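Side-chain contacts in ATP-citrate lyase beta-subunit (Chlorobium limicola, PDB 6HXJ), which probably forms part of the enzyme that uses ATP and CoA to cleave citrate into acetyl-CoA and oxaloacetate: residues A[273-278]-A[283-288]; A[315-320]-A[389-394]. All blocks are in the same frame, centred on the assembly; numbering follows the deposited sequence.

Interaction 1: A[273-278]-A[283-288]; sequences FYADAV and GTIANY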
ATOM      1  N   PHE A 273     -51.018  13.446 -38.157  1.00 75.46           N
ATOM      2  CA  PHE A 273     -51.221  13.054 -39.549  1.00 76.25           C
ATOM      3  C   PHE A 273     -51.883  11.678 -39.689  1.00 82.23           C
ATOM      4  O   PHE A 273     -52.710  11.517 -40.590  1.00 84.31           O
ATOM      5  CB  PHE A 273     -49.947  13.157 -40.370  1.00 76.80           C
ATOM      6  CG  PHE A 273     -49.673  14.585 -40.808  1.00 78.61           C
ATOM      7  CD1 PHE A 273     -50.498  15.219 -41.743  1.00 81.78           C
ATOM      8  CD2 PHE A 273     -48.600  15.307 -40.264  1.00 77.81           C
ATOM      9  CE1 PHE A 273     -50.258  16.543 -42.126  1.00 83.32           C
ATOM     10  CE2 PHE A 273     -48.357  16.626 -40.654  1.00 81.15           C
ATOM     11  CZ  PHE A 273     -49.186  17.235 -41.589  1.00 81.81           C
ATOM     12  N   TYR A 274     -51.601  10.718 -38.764  1.00 77.46           N
ATOM     13  CA  TYR A 274     -52.235   9.394 -38.769  1.00 77.18           C
ATOM     14  C   TYR A 274     -53.712   9.463 -38.392  1.00 84.06           C
ATOM     15  O   TYR A 274     -54.521   8.745 -38.998  1.00 84.27           O
ATOM     16  CB  TYR A 274     -51.498   8.424 -37.857  1.00 75.72           C
ATOM     17  CG  TYR A 274     -50.337   7.739 -38.532  1.00 74.69           C
ATOM     18  CD1 TYR A 274     -50.545   6.716 -39.457  1.00 76.73           C
ATOM     19  CD2 TYR A 274     -49.024   8.086 -38.222  1.00 72.86           C
ATOM     20  CE1 TYR A 274     -49.472   6.057 -40.060  1.00 74.46           C
ATOM     21  CE2 TYR A 274     -47.945   7.425 -38.804  1.00 73.02           C
ATOM     22  CZ  TYR A 274     -48.174   6.411 -39.726  1.00 82.03           C
ATOM     23  OH  TYR A 274     -47.110   5.765 -40.320  1.00 85.89           O
ATOM     24  N   ALA A 275     -54.064  10.345 -37.413  1.00 81.88           N
ATOM     25  CA  ALA A 275     -55.441  10.569 -36.976  1.00 83.85           C
ATOM     26  C   ALA A 275     -56.245  11.208 -38.101  1.00 93.42           C
ATOM     27  O   ALA A 275     -57.360  10.763 -38.368  1.00 96.92           O
ATOM     28  CB  ALA A 275     -55.461  11.452 -35.743  1.00 83.94           C
ATOM     29  N   ASP A 276     -55.661  12.225 -38.784  1.00 91.62           N
ATOM     30  CA  ASP A 276     -56.267  12.936 -39.918  1.00 94.48           C
ATOM     31  C   ASP A 276     -56.574  11.934 -41.022  1.00 99.07           C
ATOM     32  O   ASP A 276     -57.664  11.986 -41.588  1.00100.77           O
ATOM     33  CB  ASP A 276     -55.297  14.003 -40.476  1.00 96.51           C
ATOM     34  CG  ASP A 276     -55.156  15.320 -39.726  1.00115.56           C
ATOM     35  OD1 ASP A 276     -55.387  15.337 -38.497  1.00115.09           O
ATOM     36  OD2 ASP A 276     -54.755  16.334 -40.368  1.00128.34           O
ATOM     37  N   ALA A 277     -55.605  11.015 -41.305  1.00 94.15           N
ATOM     38  CA  ALA A 277     -55.686   9.965 -42.321  1.00 95.56           C
ATOM     39  C   ALA A 277     -56.868   9.049 -42.049  1.00101.98           C
ATOM     40  O   ALA A 277     -57.630   8.768 -42.974  1.00105.08           O
ATOM     41  CB  ALA A 277     -54.390   9.168 -42.366  1.00 94.36           C
ATOM     42  N   VAL A 278     -57.059   8.643 -40.778  1.00 96.83           N
ATOM     43  CA  VAL A 278     -58.172   7.788 -40.360  1.00 97.85           C
ATOM     44  C   VAL A 278     -59.526   8.459 -40.617  1.00105.28           C
ATOM     45  O   VAL A 278     -60.398   7.859 -41.261  1.00107.92           O
ATOM     46  CB  VAL A 278     -58.028   7.309 -38.895  1.00 99.10           C
ATOM     47  CG1 VAL A 278     -59.299   6.602 -38.415  1.00101.07           C
ATOM     48  CG2 VAL A 278     -56.829   6.384 -38.736  1.00 96.44           C
ATOM     49  N   GLY A 283     -62.801   6.296 -41.475  1.00113.45           N
ATOM     50  CA  GLY A 283     -62.609   5.604 -40.207  1.00110.57           C
ATOM     51  C   GLY A 283     -62.898   6.396 -38.946  1.00111.85           C
ATOM     52  O   GLY A 283     -63.217   7.594 -38.993  1.00111.19           O
ATOM     53  N   THR A 284     -62.806   5.695 -37.808  1.00106.55           N
ATOM     54  CA  THR A 284     -63.026   6.245 -36.471  1.00104.98           C
ATOM     55  C   THR A 284     -61.808   5.938 -35.611  1.00105.99           C
ATOM     56  O   THR A 284     -61.335   4.792 -35.600  1.00104.08           O
ATOM     57  CB  THR A 284     -64.314   5.673 -35.848  1.00111.20           C
ATOM     58  OG1 THR A 284     -64.320   4.247 -35.956  1.00108.94           O
ATOM     59  CG2 THR A 284     -65.574   6.257 -36.456  1.00111.39           C
ATOM     60  N   ILE A 285     -61.300   6.945 -34.872  1.00102.39           N
ATOM     61  CA  ILE A 285     -60.121   6.717 -34.016  1.00100.03           C
ATOM     62  C   ILE A 285     -60.557   6.214 -32.638  1.00107.10           C
ATOM     63  O   ILE A 285     -61.506   6.737 -32.044  1.00108.65           O
ATOM     64  CB  ILE A 285     -59.082   7.888 -33.945  1.00100.01           C
ATOM     65  CG1 ILE A 285     -59.663   9.196 -33.353  1.00101.10           C
ATOM     66  CG2 ILE A 285     -58.437   8.135 -35.301  1.00 98.62           C
ATOM     67  CD1 ILE A 285     -58.625  10.196 -32.855  1.00103.78           C
ATOM     68  N   ALA A 286     -59.902   5.142 -32.176  1.00104.16           N
ATOM     69  CA  ALA A 286     -60.179   4.525 -30.891  1.00105.13           C
ATOM     70  C   ALA A 286     -59.506   5.369 -29.826  1.00107.02           C
ATOM     71  O   ALA A 286     -60.067   5.556 -28.747  1.00107.79           O
ATOM     72  CB  ALA A 286     -59.640   3.106 -30.868  1.00105.70           C
ATOM     73  N   ASN A 287     -58.314   5.921 -30.154  1.00100.96           N
ATOM     74  CA  ASN A 287     -57.570   6.771 -29.229  1.00 99.98           C
ATOM     75  C   ASN A 287     -56.613   7.694 -29.943  1.00102.58           C
ATOM     76  O   ASN A 287     -56.403   7.569 -31.152  1.00101.06           O
ATOM     77  CB  ASN A 287     -56.759   5.892 -28.250  1.00 99.49           C
ATOM     78  CG  ASN A 287     -55.647   5.115 -28.921  1.00113.28           C
ATOM     79  OD1 ASN A 287     -55.882   4.076 -29.546  1.00108.28           O
ATOM     80  ND2 ASN A 287     -54.417   5.629 -28.852  1.00 94.57           N
ATOM     81  N   TYR A 288     -55.987   8.594 -29.162  1.00100.49           N
ATOM     82  CA  TYR A 288     -54.852   9.408 -29.585  1.00 99.83           C
ATOM     83  C   TYR A 288     -53.674   8.991 -28.665  1.00104.11           C
ATOM     84  O   TYR A 288     -53.800   9.062 -27.440  1.00104.85           O
ATOM     85  CB  TYR A 288     -55.088  10.933 -29.511  1.00101.80           C
ATOM     86  CG  TYR A 288     -53.836  11.697 -29.919  1.00102.27           C
ATOM     87  CD1 TYR A 288     -53.523  11.904 -31.271  1.00102.70           C
ATOM     88  CD2 TYR A 288     -52.922  12.145 -28.963  1.00102.80           C
ATOM     89  CE1 TYR A 288     -52.345  12.556 -31.655  1.00100.39           C
ATOM     90  CE2 TYR A 288     -51.727  12.771 -29.340  1.00101.82           C
ATOM     91  CZ  TYR A 288     -51.450  12.982 -30.687  1.00106.46           C
ATOM     92  OH  TYR A 288     -50.305  13.639 -31.068  1.00107.43           O
TER

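Interaction 2: A[315-320]-A[389-394]; sequences HIIVGG and TDIVDL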
ATOM      1  N   HIS A 315     -58.137  -2.705 -35.757  1.00103.28           N
ATOM      2  CA  HIS A 315     -56.748  -2.583 -36.242  1.00101.02           C
ATOM      3  C   HIS A 315     -55.929  -1.810 -35.236  1.00 99.75           C
ATOM      4  O   HIS A 315     -56.479  -0.990 -34.504  1.00 97.16           O
ATOM      5  CB  HIS A 315     -56.685  -1.833 -37.606  1.00102.34           C
ATOM      6  CG  HIS A 315     -57.654  -2.348 -38.620  1.00109.94           C
ATOM      7  ND1 HIS A 315     -57.376  -3.479 -39.370  1.00114.53           N
ATOM      8  CD2 HIS A 315     -58.911  -1.927 -38.907  1.00113.62           C
ATOM      9  CE1 HIS A 315     -58.451  -3.686 -40.118  1.00117.00           C
ATOM     10  NE2 HIS A 315     -59.399  -2.779 -39.876  1.00117.03           N
ATOM     11  N   ILE A 316     -54.606  -2.032 -35.231  1.00 96.19           N
ATOM     12  CA  ILE A 316     -53.656  -1.243 -34.427  1.00 94.30           C
ATOM     13  C   ILE A 316     -52.697  -0.583 -35.436  1.00 98.36           C
ATOM     14  O   ILE A 316     -52.143  -1.282 -36.290  1.00 98.70           O
ATOM     15  CB  ILE A 316     -52.854  -2.026 -33.320  1.00 97.30           C
ATOM     16  CG1 ILE A 316     -53.753  -2.865 -32.373  1.00 98.67           C
ATOM     17  CG2 ILE A 316     -51.928  -1.078 -32.498  1.00 96.73           C
ATOM     18  CD1 ILE A 316     -53.000  -3.924 -31.597  1.00 91.05           C
ATOM     19  N   ILE A 317     -52.549   0.765 -35.355  1.00 93.63           N
ATOM     20  CA  ILE A 317     -51.647   1.500 -36.224  1.00 92.12           C
ATOM     21  C   ILE A 317     -50.407   1.870 -35.437  1.00 95.14           C
ATOM     22  O   ILE A 317     -50.422   2.800 -34.627  1.00 93.05           O
ATOM     23  CB  ILE A 317     -52.299   2.716 -36.965  1.00 95.38           C
ATOM     24  CG1 ILE A 317     -53.602   2.348 -37.726  1.00 97.70           C
ATOM     25  CG2 ILE A 317     -51.306   3.427 -37.895  1.00 94.89           C
ATOM     26  CD1 ILE A 317     -53.548   1.229 -38.758  1.00103.74           C
ATOM     27  N   VAL A 318     -49.336   1.097 -35.665  1.00 92.84           N
ATOM     28  CA  VAL A 318     -48.034   1.286 -35.041  1.00 91.01           C
ATOM     29  C   VAL A 318     -47.215   2.022 -36.092  1.00 95.18           C
ATOM     30  O   VAL A 318     -46.436   1.413 -36.832  1.00 96.81           O
ATOM     31  CB  VAL A 318     -47.394  -0.062 -34.572  1.00 96.14           C
ATOM     32  CG1 VAL A 318     -46.108   0.179 -33.793  1.00 94.42           C
ATOM     33  CG2 VAL A 318     -48.368  -0.873 -33.726  1.00 97.81           C
ATOM     34  N   GLY A 319     -47.475   3.316 -36.224  1.00 90.00           N
ATOM     35  CA  GLY A 319     -46.818   4.154 -37.217  1.00 88.26           C
ATOM     36  C   GLY A 319     -45.861   5.184 -36.671  1.00 89.25           C
ATOM     37  O   GLY A 319     -45.651   5.314 -35.461  1.00 88.07           O
ATOM     38  N   GLY A 320     -45.303   5.934 -37.586  1.00 84.74           N
ATOM     39  CA  GLY A 320     -44.398   7.008 -37.264  1.00 82.84           C
ATOM     40  C   GLY A 320     -43.579   7.374 -38.469  1.00 89.04           C
ATOM     41  O   GLY A 320     -43.598   6.688 -39.502  1.00 90.62           O
ATOM     42  N   THR A 389     -48.643   7.472 -43.898  1.00100.49           N
ATOM     43  CA  THR A 389     -50.058   7.300 -43.556  1.00101.65           C
ATOM     44  C   THR A 389     -50.768   6.357 -44.536  1.00109.54           C
ATOM     45  O   THR A 389     -51.998   6.242 -44.462  1.00111.46           O
ATOM     46  CB  THR A 389     -50.771   8.657 -43.457  1.00107.08           C
ATOM     47  OG1 THR A 389     -50.490   9.403 -44.638  1.00110.35           O
ATOM     48  CG2 THR A 389     -50.349   9.459 -42.227  1.00100.63           C
ATOM     49  N   ASP A 390     -50.029   5.665 -45.436  1.00107.52           N
ATOM     50  CA  ASP A 390     -50.680   4.768 -46.401  1.00110.85           C
ATOM     51  C   ASP A 390     -50.999   3.402 -45.812  1.00114.56           C
ATOM     52  O   ASP A 390     -51.720   2.637 -46.450  1.00116.79           O
ATOM     53  CB  ASP A 390     -49.927   4.670 -47.721  1.00114.63           C
ATOM     54  CG  ASP A 390     -50.148   5.874 -48.631  1.00123.10           C
ATOM     55  OD1 ASP A 390     -50.775   6.872 -48.171  1.00119.88           O
ATOM     56  OD2 ASP A 390     -49.719   5.814 -49.808  1.00134.13           O
ATOM     57  N   ILE A 391     -50.570   3.124 -44.566  1.00108.31           N
ATOM     58  CA  ILE A 391     -50.960   1.891 -43.868  1.00107.85           C
ATOM     59  C   ILE A 391     -52.410   2.005 -43.397  1.00111.81           C
ATOM     60  O   ILE A 391     -53.079   0.986 -43.262  1.00114.23           O
ATOM     61  CB  ILE A 391     -49.997   1.451 -42.736  1.00108.03           C
ATOM     62  CG1 ILE A 391     -49.697   2.594 -41.729  1.00104.99           C
ATOM     63  CG2 ILE A 391     -48.724   0.845 -43.329  1.00109.41           C
ATOM     64  CD1 ILE A 391     -49.096   2.142 -40.383  1.00110.74           C
ATOM     65  N   VAL A 392     -52.908   3.250 -43.210  1.00106.15           N
ATOM     66  CA  VAL A 392     -54.288   3.557 -42.823  1.00106.74           C
ATOM     67  C   VAL A 392     -55.240   3.091 -43.942  1.00118.61           C
ATOM     68  O   VAL A 392     -56.318   2.584 -43.650  1.00120.37           O
ATOM     69  CB  VAL A 392     -54.439   5.068 -42.470  1.00107.31           C
ATOM     70  CG1 VAL A 392     -55.895   5.504 -42.392  1.00108.39           C
ATOM     71  CG2 VAL A 392     -53.695   5.421 -41.185  1.00103.38           C
ATOM     72  N   ASP A 393     -54.805   3.192 -45.206  1.00119.62           N
ATOM     73  CA  ASP A 393     -55.597   2.768 -46.370  1.00125.10           C
ATOM     74  C   ASP A 393     -55.724   1.251 -46.383  1.00131.24           C
ATOM     75  O   ASP A 393     -56.838   0.720 -46.459  1.00133.75           O
ATOM     76  CB  ASP A 393     -54.971   3.273 -47.687  1.00129.39           C
ATOM     77  CG  ASP A 393     -54.670   4.780 -47.801  1.00144.39           C
ATOM     78  OD1 ASP A 393     -55.021   5.541 -46.861  1.00143.60           O
ATOM     79  OD2 ASP A 393     -54.071   5.194 -48.827  1.00152.93           O
ATOM     80  N   LEU A 394     -54.576   0.569 -46.229  1.00125.74           N
ATOM     81  CA  LEU A 394     -54.453  -0.883 -46.182  1.00126.77           C
ATOM     82  C   LEU A 394     -55.307  -1.476 -45.061  1.00130.87           C
ATOM     83  O   LEU A 394     -55.874  -2.565 -45.221  1.00134.68           O
ATOM     84  CB  LEU A 394     -52.982  -1.262 -46.007  1.00124.37           C
ATOM     85  CG  LEU A 394     -52.205  -1.494 -47.302  1.00130.47           C
ATOM     86  CD1 LEU A 394     -51.998  -0.212 -48.107  1.00130.20           C
ATOM     87  CD2 LEU A 394     -50.885  -2.101 -47.012  1.00129.76           C
TER

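Interaction 1: A[273-278]-A[283-288]
Val278, near the end of helix 268-280, packs against Ile285 in the loop that follows, inside a beta-alpha-beta crossover: strand 261-266 leads into the helix, and the chain returns as the parallel neighbouring strand 287-292. Going outward along the valine, CB comes first: Val278 CB is already close to the isoleucine, 3.7 Å from Ile285 CG2. From there the two methyls part company. Val278 CG1 stands anti to the backbone N (chi1 171°), and this sends it to the returning loop, where it lies 3.6 Å from Ile285 CG2. The same methyl, Val278 CG1, reaches the backbone before Ile285, 3.6 Å from Gly283 C and 3.7 Å from Thr284 N. The more distant branch is Val278 CG2, 4.2 Å from Ile285 CG2. The isoleucine methyl thus lies against CB and CG1 of Val278, with CG2 of Val278 at the margin, the two side chains meeting at a slant. Elsewhere around it, Val278 touches Ile261 on the first strand and Val392 on helix 391-397. Ile285 also packs on Val256. Its longer branch takes a different course: CG1 lies between the backbone N and carbonyl carbon (chi1 62°), and the chain then extends along the helix toward its preceding turn. There Ile285 CD1 ends 4.5 Å from Ala275 CB.

Interaction 2: A[315-320]-A[389-394]
This is a buried, wholly apolar helix-on-sheet contact in the flavodoxin-like citrate-binding region: Ile391, in the first turn of the C-terminal helix 391-397, reaches down to Ile317 on strand 315-318, an inner strand of the mixed sheet. The two isoleucines point in opposing directions and overlap just at their ends. The methyl offered by the strand is Ile317 CG2, which stands anti to its backbone N, while the helix supplies the far end of its longer branch. In Ile391 that branch leaves between the backbone N and carbonyl carbon (chi1 51°) and then runs extended (chi2 163°), carrying Ile391 CD1 to the sheet, 3.6 Å from Ile317 CG2. Tyr274 of helix 268-280 and Trp354 of strand 352-356 also touch Ile317, and Ile391 rests on Met386 and Arg356. Beyond the strand the chain turns into Gly319 and Gly320, at the C-terminal end of strand 315-318; Arg356 NH1 hydrogen-bonds to Gly320 O, and a bound citrate lies about 9 Å from Gly319. The reach of Ile391 extends to the start of this loop, where Ile391 CD1 comes 4.4 Å from Gly319 CA.

In the fold
Interactions 1 and 2 follow one another along the chain, the first closing before the second opens, and their centres are about 9 Å apart. Both contacts reach the same mixed sheet, in which strand 261-266 lies between strands 287-292 and 315-318. Helices 268-280 and 391-397 pack side by side there: Val392 CG1 lies 3.7 Å from Ala277 C. Tyr274 spans the two contacts, its OH 3.3 Å from Gly320 N in a probable, weak hydrogen bond. This brings the crossover of interaction 1 up against the loop at Gly319 and Gly320, which lies near the citrate. A chain of another protein packs on Phe273, Asp276 and Thr389, so both contacts lie beside a subunit interface.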